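Local coordinates for cellobiose 2-epimerase (Ruminococcus albus, PDB 3VW5), which catalyses the reversible epimerization of cellobiose to 4-O-beta-D-glucopyranosyl-D-mannose, at residues A[235-247]-A[290-304]. The protein carries 2 engineered substitutions. Sequence-based numbering, arbitrary orientation.
Sequences VGDIHSYGHDIEA and NERDKNEIDKTRVWW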
ATOM      1  N   VAL A 235     -20.843   7.045  -4.299  1.00 42.96           N
ATOM      2  CA  VAL A 235     -20.772   7.258  -5.739  1.00 42.04           C
ATOM      3  C   VAL A 235     -20.369   5.933  -6.373  1.00 42.91           C
ATOM      4  O   VAL A 235     -19.384   5.327  -5.954  1.00 44.60           O
ATOM      5  CB  VAL A 235     -19.672   8.274  -6.085  1.00 45.26           C
ATOM      6  CG1 VAL A 235     -19.170   8.052  -7.519  1.00 48.66           C
ATOM      7  CG2 VAL A 235     -20.150   9.704  -5.856  1.00 38.79           C
ATOM      8  N   GLY A 236     -21.121   5.484  -7.374  1.00 41.86           N
ATOM      9  CA  GLY A 236     -20.921   4.160  -7.935  1.00 40.51           C
ATOM     10  C   GLY A 236     -21.284   3.073  -6.935  1.00 46.67           C
ATOM     11  O   GLY A 236     -21.848   3.343  -5.867  1.00 45.56           O
ATOM     12  N   ASP A 237     -20.953   1.834  -7.269  1.00 44.42           N
ATOM     13  CA  ASP A 237     -21.264   0.725  -6.388  1.00 40.28           C
ATOM     14  C   ASP A 237     -20.174  -0.332  -6.496  1.00 45.44           C
ATOM     15  O   ASP A 237     -20.350  -1.365  -7.144  1.00 45.05           O
ATOM     16  CB  ASP A 237     -22.616   0.133  -6.771  1.00 46.61           C
ATOM     17  CG  ASP A 237     -23.014  -1.052  -5.898  1.00 51.66           C
ATOM     18  OD1 ASP A 237     -23.935  -1.787  -6.325  1.00 49.96           O
ATOM     19  OD2 ASP A 237     -22.412  -1.243  -4.808  1.00 43.87           O
ATOM     20  N   ILE A 238     -19.038  -0.065  -5.865  1.00 44.51           N
ATOM     21  CA  ILE A 238     -17.887  -0.937  -6.001  1.00 37.91           C
ATOM     22  C   ILE A 238     -17.531  -1.579  -4.669  1.00 40.67           C
ATOM     23  O   ILE A 238     -17.479  -0.919  -3.633  1.00 39.88           O
ATOM     24  CB  ILE A 238     -16.688  -0.187  -6.600  1.00 36.58           C
ATOM     25  CG1 ILE A 238     -16.998   0.195  -8.043  1.00 39.05           C
ATOM     26  CG2 ILE A 238     -15.435  -1.041  -6.557  1.00 37.56           C
ATOM     27  CD1 ILE A 238     -16.091   1.250  -8.567  1.00 52.78           C
ATOM     28  N   HIS A 239     -17.321  -2.887  -4.695  1.00 39.18           N
ATOM     29  CA  HIS A 239     -16.747  -3.555  -3.549  1.00 38.86           C
ATOM     30  C   HIS A 239     -15.360  -4.079  -3.931  1.00 37.56           C
ATOM     31  O   HIS A 239     -15.225  -5.027  -4.717  1.00 39.28           O
ATOM     32  CB  HIS A 239     -17.660  -4.669  -3.043  1.00 36.10           C
ATOM     33  CG  HIS A 239     -17.277  -5.178  -1.691  1.00 41.30           C
ATOM     34  ND1 HIS A 239     -18.087  -6.000  -0.942  1.00 41.95           N
ATOM     35  CD2 HIS A 239     -16.159  -4.977  -0.949  1.00 39.22           C
ATOM     36  CE1 HIS A 239     -17.490  -6.285   0.202  1.00 42.03           C
ATOM     37  NE2 HIS A 239     -16.317  -5.679   0.219  1.00 41.12           N
ATOM     38  N   SER A 240     -14.327  -3.429  -3.407  1.00 35.78           N
ATOM     39  CA  SER A 240     -12.961  -3.855  -3.678  1.00 35.05           C
ATOM     40  C   SER A 240     -12.497  -4.792  -2.569  1.00 34.58           C
ATOM     41  O   SER A 240     -12.082  -4.361  -1.494  1.00 36.16           O
ATOM     42  CB  SER A 240     -12.031  -2.650  -3.838  1.00 36.03           C
ATOM     43  OG  SER A 240     -10.663  -3.020  -3.801  1.00 34.76           O
ATOM     44  N   TYR A 241     -12.605  -6.085  -2.839  1.00 34.56           N
ATOM     45  CA  TYR A 241     -12.196  -7.115  -1.891  1.00 41.46           C
ATOM     46  C   TYR A 241     -10.768  -6.914  -1.342  1.00 37.73           C
ATOM     47  O   TYR A 241     -10.496  -7.169  -0.156  1.00 36.80           O
ATOM     48  CB  TYR A 241     -12.288  -8.484  -2.555  1.00 37.48           C
ATOM     49  CG  TYR A 241     -13.632  -8.801  -3.172  1.00 40.29           C
ATOM     50  CD1 TYR A 241     -14.817  -8.489  -2.511  1.00 40.55           C
ATOM     51  CD2 TYR A 241     -13.716  -9.431  -4.417  1.00 37.57           C
ATOM     52  CE1 TYR A 241     -16.050  -8.790  -3.065  1.00 38.24           C
ATOM     53  CE2 TYR A 241     -14.940  -9.732  -4.984  1.00 38.54           C
ATOM     54  CZ  TYR A 241     -16.103  -9.415  -4.303  1.00 41.59           C
ATOM     55  OH  TYR A 241     -17.316  -9.733  -4.867  1.00 39.76           O
ATOM     56  N   GLY A 242      -9.861  -6.486  -2.217  1.00 36.05           N
ATOM     57  CA  GLY A 242      -8.475  -6.262  -1.854  1.00 34.66           C
ATOM     58  C   GLY A 242      -8.321  -5.214  -0.771  1.00 34.54           C
ATOM     59  O   GLY A 242      -7.683  -5.454   0.256  1.00 36.82           O
ATOM     60  N   HIS A 243      -8.910  -4.046  -0.986  1.00 36.07           N
ATOM     61  CA  HIS A 243      -8.863  -3.003   0.035  1.00 34.70           C
ATOM     62  C   HIS A 243      -9.536  -3.427   1.333  1.00 37.76           C
ATOM     63  O   HIS A 243      -9.119  -3.029   2.411  1.00 39.95           O
ATOM     64  CB  HIS A 243      -9.458  -1.706  -0.476  1.00 30.83           C
ATOM     65  CG  HIS A 243      -8.620  -1.037  -1.512  1.00 36.68           C
ATOM     66  ND1 HIS A 243      -8.937  -1.049  -2.853  1.00 42.17           N
ATOM     67  CD2 HIS A 243      -7.468  -0.332  -1.407  1.00 36.21           C
ATOM     68  CE1 HIS A 243      -8.026  -0.376  -3.527  1.00 37.52           C
ATOM     69  NE2 HIS A 243      -7.120   0.065  -2.676  1.00 42.67           N
ATOM     70  N   ASP A 244     -10.575  -4.245   1.237  1.00 37.15           N
ATOM     71  CA  ASP A 244     -11.271  -4.681   2.434  1.00 35.86           C
ATOM     72  C   ASP A 244     -10.356  -5.475   3.341  1.00 39.48           C
ATOM     73  O   ASP A 244     -10.170  -5.126   4.506  1.00 46.14           O
ATOM     74  CB  ASP A 244     -12.501  -5.508   2.074  1.00 43.56           C
ATOM     75  CG  ASP A 244     -13.742  -4.655   1.909  1.00 43.20           C
ATOM     76  OD1 ASP A 244     -14.832  -5.124   2.298  1.00 47.07           O
ATOM     77  OD2 ASP A 244     -13.629  -3.519   1.396  1.00 41.20           O
ATOM     78  N   ILE A 245      -9.779  -6.540   2.800  1.00 38.02           N
ATOM     79  CA  ILE A 245      -8.909  -7.416   3.573  1.00 39.20           C
ATOM     80  C   ILE A 245      -7.631  -6.690   4.033  1.00 34.75           C
ATOM     81  O   ILE A 245      -7.110  -6.966   5.107  1.00 39.93           O
ATOM     82  CB  ILE A 245      -8.590  -8.741   2.803  1.00 33.75           C
ATOM     83  CG1 ILE A 245      -8.063  -9.814   3.766  1.00 31.29           C
ATOM     84  CG2 ILE A 245      -7.617  -8.488   1.664  1.00 34.65           C
ATOM     85  CD1 ILE A 245      -8.892  -9.962   5.036  1.00 34.43           C
ATOM     86  N   GLU A 246      -7.140  -5.759   3.230  1.00 32.45           N
ATOM     87  CA  GLU A 246      -5.993  -4.941   3.616  1.00 34.95           C
ATOM     88  C   GLU A 246      -6.326  -4.005   4.785  1.00 40.42           C
ATOM     89  O   GLU A 246      -5.571  -3.896   5.759  1.00 39.95           O
ATOM     90  CB  GLU A 246      -5.517  -4.109   2.429  1.00 33.58           C
ATOM     91  CG  GLU A 246      -4.244  -3.345   2.685  1.00 34.22           C
ATOM     92  CD  GLU A 246      -3.915  -2.392   1.560  1.00 41.39           C
ATOM     93  OE1 GLU A 246      -4.779  -2.193   0.674  1.00 39.38           O
ATOM     94  OE2 GLU A 246      -2.789  -1.844   1.555  1.00 43.48           O
ATOM     95  N   ALA A 247      -7.462  -3.325   4.681  1.00 38.68           N
ATOM     96  CA  ALA A 247      -7.893  -2.412   5.728  1.00 37.65           C
ATOM     97  C   ALA A 247      -8.011  -3.110   7.080  1.00 38.85           C
ATOM     98  O   ALA A 247      -7.685  -2.518   8.106  1.00 41.47           O
ATOM     99  CB  ALA A 247      -9.198  -1.733   5.350  1.00 36.75           C
ATOM    100  N   ASN A 290     -11.050 -10.054  -7.319  1.00 38.31           N
ATOM    101  CA  ASN A 290     -10.711  -8.635  -7.301  1.00 37.69           C
ATOM    102  C   ASN A 290     -11.808  -7.737  -6.711  1.00 38.21           C
ATOM    103  O   ASN A 290     -11.622  -7.105  -5.663  1.00 35.88           O
ATOM    104  CB  ASN A 290     -10.360  -8.185  -8.724  1.00 38.82           C
ATOM    105  CG  ASN A 290      -9.717  -6.822  -8.765  1.00 39.64           C
ATOM    106  OD1 ASN A 290      -8.996  -6.426  -7.837  1.00 40.80           O
ATOM    107  ND2 ASN A 290      -9.973  -6.085  -9.849  1.00 33.87           N
ATOM    108  N   GLU A 291     -12.955  -7.683  -7.380  1.00 36.55           N
ATOM    109  CA  GLU A 291     -13.995  -6.743  -6.977  1.00 40.94           C
ATOM    110  C   GLU A 291     -15.372  -7.088  -7.520  1.00 41.07           C
ATOM    111  O   GLU A 291     -15.511  -7.814  -8.500  1.00 36.53           O
ATOM    112  CB  GLU A 291     -13.617  -5.338  -7.458  1.00 38.85           C
ATOM    113  CG  GLU A 291     -13.363  -5.292  -8.965  1.00 47.00           C
ATOM    114  CD  GLU A 291     -13.261  -3.882  -9.526  1.00 58.11           C
ATOM    115  OE1 GLU A 291     -13.782  -3.648 -10.650  1.00 68.51           O
ATOM    116  OE2 GLU A 291     -12.661  -3.013  -8.854  1.00 51.76           O
ATOM    117  N   ARG A 292     -16.393  -6.544  -6.872  1.00 38.96           N
ATOM    118  CA  ARG A 292     -17.687  -6.440  -7.510  1.00 37.38           C
ATOM    119  C   ARG A 292     -17.920  -4.990  -7.929  1.00 37.82           C
ATOM    120  O   ARG A 292     -17.807  -4.083  -7.108  1.00 40.95           O
ATOM    121  CB  ARG A 292     -18.804  -6.898  -6.581  1.00 36.49           C
ATOM    122  CG  ARG A 292     -20.204  -6.559  -7.114  1.00 35.88           C
ATOM    123  CD  ARG A 292     -21.265  -6.905  -6.108  1.00 37.18           C
ATOM    124  NE  ARG A 292     -21.300  -5.939  -5.021  1.00 33.58           N
ATOM    125  CZ  ARG A 292     -21.843  -4.737  -5.142  1.00 39.17           C
ATOM    126  NH1 ARG A 292     -22.382  -4.380  -6.303  1.00 44.59           N
ATOM    127  NH2 ARG A 292     -21.861  -3.901  -4.117  1.00 38.58           N
ATOM    128  N   ASP A 293     -18.218  -4.769  -9.205  1.00 38.15           N
ATOM    129  CA  ASP A 293     -18.684  -3.464  -9.683  1.00 40.07           C
ATOM    130  C   ASP A 293     -20.146  -3.633 -10.122  1.00 41.49           C
ATOM    131  O   ASP A 293     -20.434  -4.232 -11.182  1.00 37.51           O
ATOM    132  CB  ASP A 293     -17.800  -2.968 -10.834  1.00 35.26           C
ATOM    133  CG  ASP A 293     -18.220  -1.604 -11.377  1.00 45.35           C
ATOM    134  OD1 ASP A 293     -19.322  -1.095 -11.039  1.00 48.17           O
ATOM    135  OD2 ASP A 293     -17.434  -1.035 -12.171  1.00 52.92           O
ATOM    136  N   LYS A 294     -21.059  -3.121  -9.292  1.00 38.39           N
ATOM    137  CA  LYS A 294     -22.504  -3.346  -9.459  1.00 41.29           C
ATOM    138  C   LYS A 294     -22.876  -4.824  -9.638  1.00 40.95           C
ATOM    139  O   LYS A 294     -22.791  -5.607  -8.692  1.00 41.42           O
ATOM    140  CB  LYS A 294     -23.063  -2.507 -10.607  1.00 37.61           C
ATOM    141  CG  LYS A 294     -23.123  -1.039 -10.272  1.00 45.41           C
ATOM    142  CD  LYS A 294     -23.388  -0.181 -11.500  1.00 43.73           C
ATOM    143  CE  LYS A 294     -23.559   1.271 -11.084  1.00 43.00           C
ATOM    144  NZ  LYS A 294     -23.218   2.207 -12.183  1.00 66.43           N
ATOM    145  N   ASN A 295     -23.278  -5.192 -10.854  1.00 38.34           N
ATOM    146  CA  ASN A 295     -23.795  -6.527 -11.152  1.00 39.77           C
ATOM    147  C   ASN A 295     -22.734  -7.547 -11.569  1.00 44.55           C
ATOM    148  O   ASN A 295     -23.066  -8.700 -11.854  1.00 42.58           O
ATOM    149  CB  ASN A 295     -24.854  -6.443 -12.261  1.00 37.74           C
ATOM    150  CG  ASN A 295     -24.317  -5.814 -13.553  1.00 39.80           C
ATOM    151  OD1 ASN A 295     -23.413  -4.990 -13.519  1.00 40.11           O
ATOM    152  ND2 ASN A 295     -24.905  -6.182 -14.692  1.00 41.25           N
ATOM    153  N   GLU A 296     -21.471  -7.127 -11.611  1.00 39.26           N
ATOM    154  CA  GLU A 296     -20.411  -7.959 -12.186  1.00 40.46           C
ATOM    155  C   GLU A 296     -19.251  -8.216 -11.222  1.00 40.45           C
ATOM    156  O   GLU A 296     -18.794  -7.311 -10.522  1.00 41.65           O
ATOM    157  CB  GLU A 296     -19.887  -7.329 -13.479  1.00 32.78           C
ATOM    158  CG  GLU A 296     -20.992  -7.036 -14.452  1.00 39.12           C
ATOM    159  CD  GLU A 296     -20.517  -6.389 -15.736  1.00 50.59           C
ATOM    160  OE1 GLU A 296     -21.251  -5.502 -16.257  1.00 47.89           O
ATOM    161  OE2 GLU A 296     -19.426  -6.773 -16.226  1.00 46.11           O
ATOM    162  N   ILE A 297     -18.784  -9.457 -11.187  1.00 37.00           N
ATOM    163  CA  ILE A 297     -17.631  -9.824 -10.387  1.00 36.88           C
ATOM    164  C   ILE A 297     -16.411  -9.934 -11.298  1.00 38.83           C
ATOM    165  O   ILE A 297     -16.458 -10.616 -12.331  1.00 40.23           O
ATOM    166  CB  ILE A 297     -17.859 -11.171  -9.691  1.00 39.53           C
ATOM    167  CG1 ILE A 297     -19.183 -11.164  -8.923  1.00 35.07           C
ATOM    168  CG2 ILE A 297     -16.675 -11.541  -8.794  1.00 35.88           C
ATOM    169  CD1 ILE A 297     -19.141 -10.411  -7.626  1.00 33.98           C
ATOM    170  N   ASP A 298     -15.337  -9.234 -10.937  1.00 34.22           N
ATOM    171  CA  ASP A 298     -14.062  -9.386 -11.604  1.00 30.63           C
ATOM    172  C   ASP A 298     -13.235 -10.402 -10.840  1.00 35.56           C
ATOM    173  O   ASP A 298     -12.709 -10.107  -9.777  1.00 38.03           O
ATOM    174  CB  ASP A 298     -13.314  -8.063 -11.647  1.00 35.73           C
ATOM    175  CG  ASP A 298     -11.987  -8.168 -12.398  1.00 44.31           C
ATOM    176  OD1 ASP A 298     -11.674  -9.265 -12.926  1.00 41.85           O
ATOM    177  OD2 ASP A 298     -11.257  -7.151 -12.472  1.00 48.55           O
ATOM    178  N   LYS A 299     -13.113 -11.602 -11.380  1.00 37.16           N
ATOM    179  CA  LYS A 299     -12.430 -12.659 -10.663  1.00 39.11           C
ATOM    180  C   LYS A 299     -10.934 -12.690 -10.971  1.00 41.50           C
ATOM    181  O   LYS A 299     -10.216 -13.590 -10.528  1.00 43.18           O
ATOM    182  CB  LYS A 299     -13.083 -14.012 -10.949  1.00 43.04           C
ATOM    183  CG  LYS A 299     -14.565 -14.086 -10.579  1.00 43.87           C
ATOM    184  CD  LYS A 299     -15.085 -15.508 -10.761  1.00 45.25           C
ATOM    185  CE  LYS A 299     -16.563 -15.611 -10.403  1.00 55.41           C
ATOM    186  NZ  LYS A 299     -17.217 -16.731 -11.145  1.00 61.62           N
ATOM    187  N   THR A 300     -10.462 -11.705 -11.727  1.00 37.68           N
ATOM    188  CA  THR A 300      -9.030 -11.589 -12.001  1.00 40.35           C
ATOM    189  C   THR A 300      -8.210 -11.607 -10.711  1.00 39.95           C
ATOM    190  O   THR A 300      -8.551 -10.927  -9.736  1.00 38.46           O
ATOM    191  CB  THR A 300      -8.717 -10.282 -12.733  1.00 42.10           C
ATOM    192  OG1 THR A 300      -9.426 -10.248 -13.971  1.00 42.22           O
ATOM    193  CG2 THR A 300      -7.204 -10.130 -12.981  1.00 40.01           C
ATOM    194  N   ARG A 301      -7.131 -12.383 -10.703  1.00 38.63           N
ATOM    195  CA  ARG A 301      -6.215 -12.391  -9.565  1.00 36.97           C
ATOM    196  C   ARG A 301      -5.178 -11.291  -9.731  1.00 35.36           C
ATOM    197  O   ARG A 301      -4.254 -11.421 -10.532  1.00 34.50           O
ATOM    198  CB  ARG A 301      -5.534 -13.751  -9.401  1.00 39.37           C
ATOM    199  CG  ARG A 301      -6.422 -14.841  -8.797  1.00 38.27           C
ATOM    200  CD  ARG A 301      -7.352 -15.530  -9.826  1.00 40.64           C
ATOM    201  NE  ARG A 301      -8.010 -16.679  -9.203  1.00 41.01           N
ATOM    202  CZ  ARG A 301      -9.118 -16.602  -8.468  1.00 39.86           C
ATOM    203  NH1 ARG A 301      -9.728 -15.433  -8.298  1.00 37.10           N
ATOM    204  NH2 ARG A 301      -9.622 -17.696  -7.904  1.00 40.27           N
ATOM    205  N   VAL A 302      -5.375 -10.193  -8.995  1.00 35.37           N
ATOM    206  CA  VAL A 302      -4.444  -9.072  -8.952  1.00 30.18           C
ATOM    207  C   VAL A 302      -3.414  -9.386  -7.871  1.00 34.11           C
ATOM    208  O   VAL A 302      -3.773  -9.827  -6.769  1.00 34.82           O
ATOM    209  CB  VAL A 302      -5.171  -7.747  -8.637  1.00 32.86           C
ATOM    210  CG1 VAL A 302      -4.189  -6.582  -8.581  1.00 31.00           C
ATOM    211  CG2 VAL A 302      -6.226  -7.461  -9.677  1.00 32.05           C
ATOM    212  N   TRP A 303      -2.138  -9.172  -8.184  1.00 34.24           N
ATOM    213  CA  TRP A 303      -1.050  -9.651  -7.327  1.00 33.17           C
ATOM    214  C   TRP A 303      -1.115  -9.068  -5.898  1.00 37.65           C
ATOM    215  O   TRP A 303      -1.023  -9.823  -4.920  1.00 34.18           O
ATOM    216  CB  TRP A 303       0.314  -9.391  -7.981  1.00 30.63           C
ATOM    217  CG  TRP A 303       0.947  -8.117  -7.541  1.00 32.38           C
ATOM    218  CD1 TRP A 303       1.949  -7.975  -6.626  1.00 37.21           C
ATOM    219  CD2 TRP A 303       0.603  -6.792  -7.964  1.00 35.27           C
ATOM    220  NE1 TRP A 303       2.265  -6.648  -6.471  1.00 37.02           N
ATOM    221  CE2 TRP A 303       1.449  -5.902  -7.276  1.00 34.92           C
ATOM    222  CE3 TRP A 303      -0.329  -6.276  -8.868  1.00 35.96           C
ATOM    223  CZ2 TRP A 303       1.388  -4.524  -7.458  1.00 36.46           C
ATOM    224  CZ3 TRP A 303      -0.386  -4.913  -9.054  1.00 34.91           C
ATOM    225  CH2 TRP A 303       0.465  -4.048  -8.353  1.00 34.49           C
ATOM    226  N   TRP A 304      -1.291  -7.744  -5.784  1.00 35.38           N
ATOM    227  CA  TRP A 304      -1.346  -7.089  -4.473  1.00 31.23           C
ATOM    228  C   TRP A 304      -2.538  -7.536  -3.658  1.00 33.37           C
ATOM    229  O   TRP A 304      -2.476  -7.585  -2.430  1.00 36.63           O
ATOM    230  CB  TRP A 304      -1.307  -5.559  -4.564  1.00 30.48           C
ATOM    231  CG  TRP A 304      -2.563  -4.875  -5.050  1.00 30.90           C
ATOM    232  CD1 TRP A 304      -2.791  -4.400  -6.313  1.00 28.43           C
ATOM    233  CD2 TRP A 304      -3.736  -4.526  -4.278  1.00 34.64           C
ATOM    234  NE1 TRP A 304      -4.034  -3.819  -6.386  1.00 27.86           N
ATOM    235  CE2 TRP A 304      -4.631  -3.872  -5.153  1.00 33.13           C
ATOM    236  CE3 TRP A 304      -4.114  -4.712  -2.941  1.00 33.16           C
ATOM    237  CZ2 TRP A 304      -5.884  -3.391  -4.730  1.00 32.25           C
ATOM    238  CZ3 TRP A 304      -5.366  -4.245  -2.528  1.00 34.73           C
ATOM    239  CH2 TRP A 304      -6.232  -3.589  -3.422  1.00 32.62           C
TER
HETATM  240  O   HOH W   1     -19.966   1.373 -10.176  1.00 48.13           O
HETATM  241  O   HOH W   2      -9.696  -5.614  -4.762  1.00 37.86           O
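D237 and R292 form a salt bridge at the edge of a short antiparallel sheet of the (alpha/alpha)6 barrel, where strand 238-240, leading into helix 241-258, pairs with the first arm of the hairpin that leads into helix 303-318. The guanidinium grips the carboxylate end-on: R292 NH2 donates to D237 OD2 at 2.8 Å and R292 NH1 to D237 OD1 at 3.0 Å. The two planes are 59° apart. NH1 also donates to K294 O within the type II' turn of the hairpin, a second bond that helps fix the rotation of the guanidinium. The R292 chain, bent at chi3 (75°), turns this group back toward D237 on the neighbouring strand. A methionine in its place would probably leave the D237 carboxylate without its mate and the turn carbonyl without this donor. K294 N donates to D237 O (2.9 Å), one residue beyond the I238-D293 bridge, and water 1 links D237 N to D293 OD1. On the next residue, I238 lays CG1 against the D293 carboxylate, whose OD2 is bound by N171. H239 and R292 are a hydrogen-bonded pair, with H239 N reaching R292 O at 2.7 Å and R292 N donating back to H239 O, while H239 NE2 donates to D244 OD1. S240, the N-cap, shares water 2 with G242 N and N290 O, and its OG also bonds H243 ND1. Y241 lies obliquely along the backbone of 290-292 and puts OH 3.4 Å from I297 CD1. W304 CZ3 packs 3.6 Å from G242 C, where G242 has no side chain in the way. Finally, H243 receives the edge of W304 in a T-shaped stack, the planes 57° apart, with W304 CH2 over the imidazole centre and 3.7 Å from H243 CE1.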